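Local coordinates for protein glucokinase (Streptomyces griseus, PDB 3VGL) that probably phosphorylates glucose at its 6-hydroxyl with ATP, as a zinc-containing glucokinase of the ROK family, at residues G181-L184 / V185-K189. Numbering follows the deposited sequence.
Sequences GRAL and VRYAK. With ANP (phosphoaminophosphonic acid-adenylate ester), chain E.
Ala183 and Tyr187, one helical turn apart, illustrate how the opening turns of a helix can be held by backbone bonds while some side chains pack on protein and others meet a nucleotide. Tyr187 N donates to Ala183 O at 2.8 Å, and matching i to i+4 bonds join Val185 to Gly181, Arg186 to Arg182 and Ala188 to Leu184.

Side-chain packing follows the same spacing. With CG anti to its own carbonyl carbon (chi1 -64°), the Tyr187 ring swings back along the helix, laying one face over Ala183 O, 3.1 Å from the ring plane and offset toward the rim; its CE2 makes an apolar contact with Ala183 CB at 3.9 Å. The phenol OH is hydrogen-bonded to Tyr178 O, and the side chain also packs on Trp239 of helix 227-251. An alanine in place of Tyr187 is likely to leave Tyr178 O without this donor and open a gap beside Ala183 and Trp239.

Ligand contacts occupy the helix start. Leu184 CD2 reaches C2 of the ANP adenine at 3.9 Å, Val185 CG2 lies equally far from ANP O2', and Gly181 C lies 3.3 Å from ANP O3'; a CB on Gly181 would collide with ANP O4'. Through Gly181, Leu184 and Val185, the start of helix 181-194 thus forms part of the nucleotide pocket of an actin-like ATPase fold.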
ATOM      1  N   GLY A 181     -19.370  -0.589  -9.461  1.00 12.80           N
ATOM      2  CA  GLY A 181     -20.013   0.551 -10.169  1.00 14.14           C
ATOM      3  C   GLY A 181     -19.800   1.851  -9.399  1.00 15.08           C
ATOM      4  O   GLY A 181     -19.561   2.904  -9.992  1.00 15.25           O
ATOM      5  N   ARG A 182     -19.859   1.779  -8.070  1.00 14.69           N
ATOM      6  CA  ARG A 182     -19.621   2.975  -7.260  1.00 15.48           C
ATOM      7  C   ARG A 182     -18.210   3.502  -7.429  1.00 14.69           C
ATOM      8  O   ARG A 182     -18.034   4.718  -7.479  1.00 16.13           O
ATOM      9  CB  ARG A 182     -19.944   2.767  -5.771  1.00 15.24           C
ATOM     10  CG  ARG A 182     -21.392   2.806  -5.471  1.00 18.13           C
ATOM     11  CD  ARG A 182     -21.629   2.894  -3.973  1.00 19.51           C
ATOM     12  NE  ARG A 182     -23.059   3.081  -3.740  1.00 25.47           N
ATOM     13  CZ  ARG A 182     -23.642   2.946  -2.557  1.00 25.91           C
ATOM     14  NH1 ARG A 182     -24.949   3.131  -2.440  1.00 27.23           N
ATOM     15  NH2 ARG A 182     -22.912   2.617  -1.499  1.00 25.76           N
ATOM     16  N   ALA A 183     -17.218   2.595  -7.509  1.00 13.92           N
ATOM     17  CA  ALA A 183     -15.833   2.992  -7.740  1.00 13.66           C
ATOM     18  C   ALA A 183     -15.692   3.627  -9.120  1.00 13.47           C
ATOM     19  O   ALA A 183     -15.034   4.657  -9.254  1.00 15.09           O
ATOM     20  CB  ALA A 183     -14.862   1.807  -7.593  1.00 14.00           C
ATOM     21  N   LEU A 184     -16.321   3.029 -10.132  1.00 13.84           N
ATOM     22  CA  LEU A 184     -16.334   3.652 -11.465  1.00 15.01           C
ATOM     23  C   LEU A 184     -16.814   5.110 -11.419  1.00 16.28           C
ATOM     24  O   LEU A 184     -16.171   5.998 -11.999  1.00 17.30           O
ATOM     25  CB  LEU A 184     -17.199   2.829 -12.426  1.00 14.76           C
ATOM     26  CG  LEU A 184     -17.279   3.384 -13.865  1.00 15.84           C
ATOM     27  CD1 LEU A 184     -15.924   3.214 -14.575  1.00 16.23           C
ATOM     28  CD2 LEU A 184     -18.375   2.621 -14.564  1.00 17.73           C
ATOM     29  N   VAL A 185     -17.950   5.338 -10.752  1.00 16.33           N
ATOM     30  CA  VAL A 185     -18.494   6.685 -10.614  1.00 17.91           C
ATOM     31  C   VAL A 185     -17.502   7.587  -9.894  1.00 18.20           C
ATOM     32  O   VAL A 185     -17.281   8.734 -10.304  1.00 18.93           O
ATOM     33  CB  VAL A 185     -19.857   6.649  -9.917  1.00 17.16           C
ATOM     34  CG1 VAL A 185     -20.338   8.061  -9.578  1.00 18.11           C
ATOM     35  CG2 VAL A 185     -20.849   5.932 -10.812  1.00 17.94           C
ATOM     36  N   ARG A 186     -16.879   7.070  -8.838  1.00 17.87           N
ATOM     37  CA  ARG A 186     -15.864   7.821  -8.129  1.00 18.53           C
ATOM     38  C   ARG A 186     -14.705   8.234  -9.024  1.00 18.60           C
ATOM     39  O   ARG A 186     -14.264   9.398  -8.987  1.00 19.66           O
ATOM     40  CB  ARG A 186     -15.380   7.098  -6.874  1.00 18.79           C
ATOM     41  CG  ARG A 186     -14.972   8.103  -5.813  1.00 23.61           C
ATOM     42  CD  ARG A 186     -14.418   7.438  -4.590  1.00 27.15           C
ATOM     43  NE  ARG A 186     -13.004   7.268  -4.821  1.00 30.44           N
ATOM     44  CZ  ARG A 186     -12.425   6.120  -5.069  1.00 27.42           C
ATOM     45  NH1 ARG A 186     -13.139   4.989  -5.055  1.00 31.12           N
ATOM     46  NH2 ARG A 186     -11.117   6.105  -5.280  1.00 22.19           N
ATOM     47  N   TYR A 187     -14.236   7.305  -9.861  1.00 17.60           N
ATOM     48  CA  TYR A 187     -13.108   7.563 -10.742  1.00 16.81           C
ATOM     49  C   TYR A 187     -13.456   8.643 -11.735  1.00 18.53           C
ATOM     50  O   TYR A 187     -12.638   9.522 -12.019  1.00 19.78           O
ATOM     51  CB  TYR A 187     -12.685   6.302 -11.500  1.00 15.95           C
ATOM     52  CG  TYR A 187     -12.165   5.214 -10.574  1.00 14.76           C
ATOM     53  CD1 TYR A 187     -11.432   5.535  -9.421  1.00 15.24           C
ATOM     54  CD2 TYR A 187     -12.407   3.876 -10.858  1.00 13.69           C
ATOM     55  CE1 TYR A 187     -10.950   4.539  -8.582  1.00 14.49           C
ATOM     56  CE2 TYR A 187     -11.935   2.868 -10.015  1.00 12.78           C
ATOM     57  CZ  TYR A 187     -11.202   3.207  -8.891  1.00 14.16           C
ATOM     58  OH  TYR A 187     -10.760   2.211  -8.069  1.00 12.74           O
ATOM     59  N   ALA A 188     -14.671   8.578 -12.269  1.00 18.53           N
ATOM     60  CA  ALA A 188     -15.091   9.571 -13.263  1.00 19.44           C
ATOM     61  C   ALA A 188     -15.284  10.944 -12.658  1.00 20.65           C
ATOM     62  O   ALA A 188     -14.945  11.946 -13.293  1.00 20.30           O
ATOM     63  CB  ALA A 188     -16.333   9.119 -13.957  1.00 19.99           C
ATOM     64  N   LYS A 189     -15.837  11.004 -11.449  1.00 20.20           N
ATOM     65  CA  LYS A 189     -16.007  12.298 -10.787  1.00 22.15           C
ATOM     66  C   LYS A 189     -14.669  12.936 -10.426  1.00 22.96           C
ATOM     67  O   LYS A 189     -14.514  14.149 -10.570  1.00 24.24           O
ATOM     68  CB  LYS A 189     -16.924  12.199  -9.566  1.00 21.12           C
ATOM     69  CG  LYS A 189     -18.386  11.945  -9.931  1.00 23.79           C
ATOM     70  CD  LYS A 189     -19.290  11.873  -8.707  1.00 26.56           C
ATOM     71  CE  LYS A 189     -20.750  11.741  -9.144  1.00 29.35           C
ATOM     72  NZ  LYS A 189     -21.709  11.728  -8.004  1.00 31.33           N
TER
HETATM   73  PB  ANP E 325     -27.381  -3.046  -7.494  1.00 21.17           P
HETATM   74  O1B ANP E 325     -25.987  -3.012  -6.858  1.00 22.01           O
HETATM   75  O2B ANP E 325     -28.461  -2.329  -6.737  1.00 22.81           O
HETATM   76  N3B ANP E 325     -27.871  -4.677  -7.695  1.00 21.78           N
HETATM   77  PA  ANP E 325     -26.275  -2.363 -10.112  1.00 22.11           P
HETATM   78  O1A ANP E 325     -26.943  -1.705 -11.323  1.00 25.29           O
HETATM   79  O2A ANP E 325     -25.711  -3.745 -10.224  1.00 22.22           O
HETATM   80  O3A ANP E 325     -27.331  -2.264  -8.894  1.00 20.68           O
HETATM   81  O5' ANP E 325     -25.091  -1.417  -9.570  1.00 21.67           O
HETATM   82  C5' ANP E 325     -25.291  -0.022  -9.321  1.00 21.07           C
HETATM   83  C4' ANP E 325     -23.973   0.706  -9.474  1.00 20.06           C
HETATM   84  O4' ANP E 325     -23.381   0.392 -10.743  1.00 21.50           O
HETATM   85  C3' ANP E 325     -24.197   2.198  -9.459  1.00 21.52           C
HETATM   86  O3' ANP E 325     -22.985   2.800  -8.995  1.00 24.33           O
HETATM   87  C2' ANP E 325     -24.386   2.489 -10.925  1.00 23.07           C
HETATM   88  O2' ANP E 325     -24.076   3.834 -11.247  1.00 27.66           O
HETATM   89  C1' ANP E 325     -23.441   1.517 -11.616  1.00 22.63           C
HETATM   90  N9  ANP E 325     -24.011   1.016 -12.879  1.00 23.51           N
HETATM   91  C8  ANP E 325     -25.101   0.245 -13.046  1.00 24.94           C
HETATM   92  N7  ANP E 325     -25.305  -0.020 -14.376  1.00 27.36           N
HETATM   93  C5  ANP E 325     -24.301   0.583 -15.036  1.00 25.66           C
HETATM   94  C6  ANP E 325     -23.882   0.746 -16.458  1.00 26.86           C
HETATM   95  N6  ANP E 325     -24.589   0.169 -17.465  1.00 30.53           N
HETATM   96  N1  ANP E 325     -22.757   1.454 -16.696  1.00 26.30           N
HETATM   97  C2  ANP E 325     -22.017   2.050 -15.730  1.00 27.46           C
HETATM   98  N3  ANP E 325     -22.351   1.952 -14.422  1.00 25.32           N
HETATM   99  C4  ANP E 325     -23.448   1.259 -14.056  1.00 24.20           C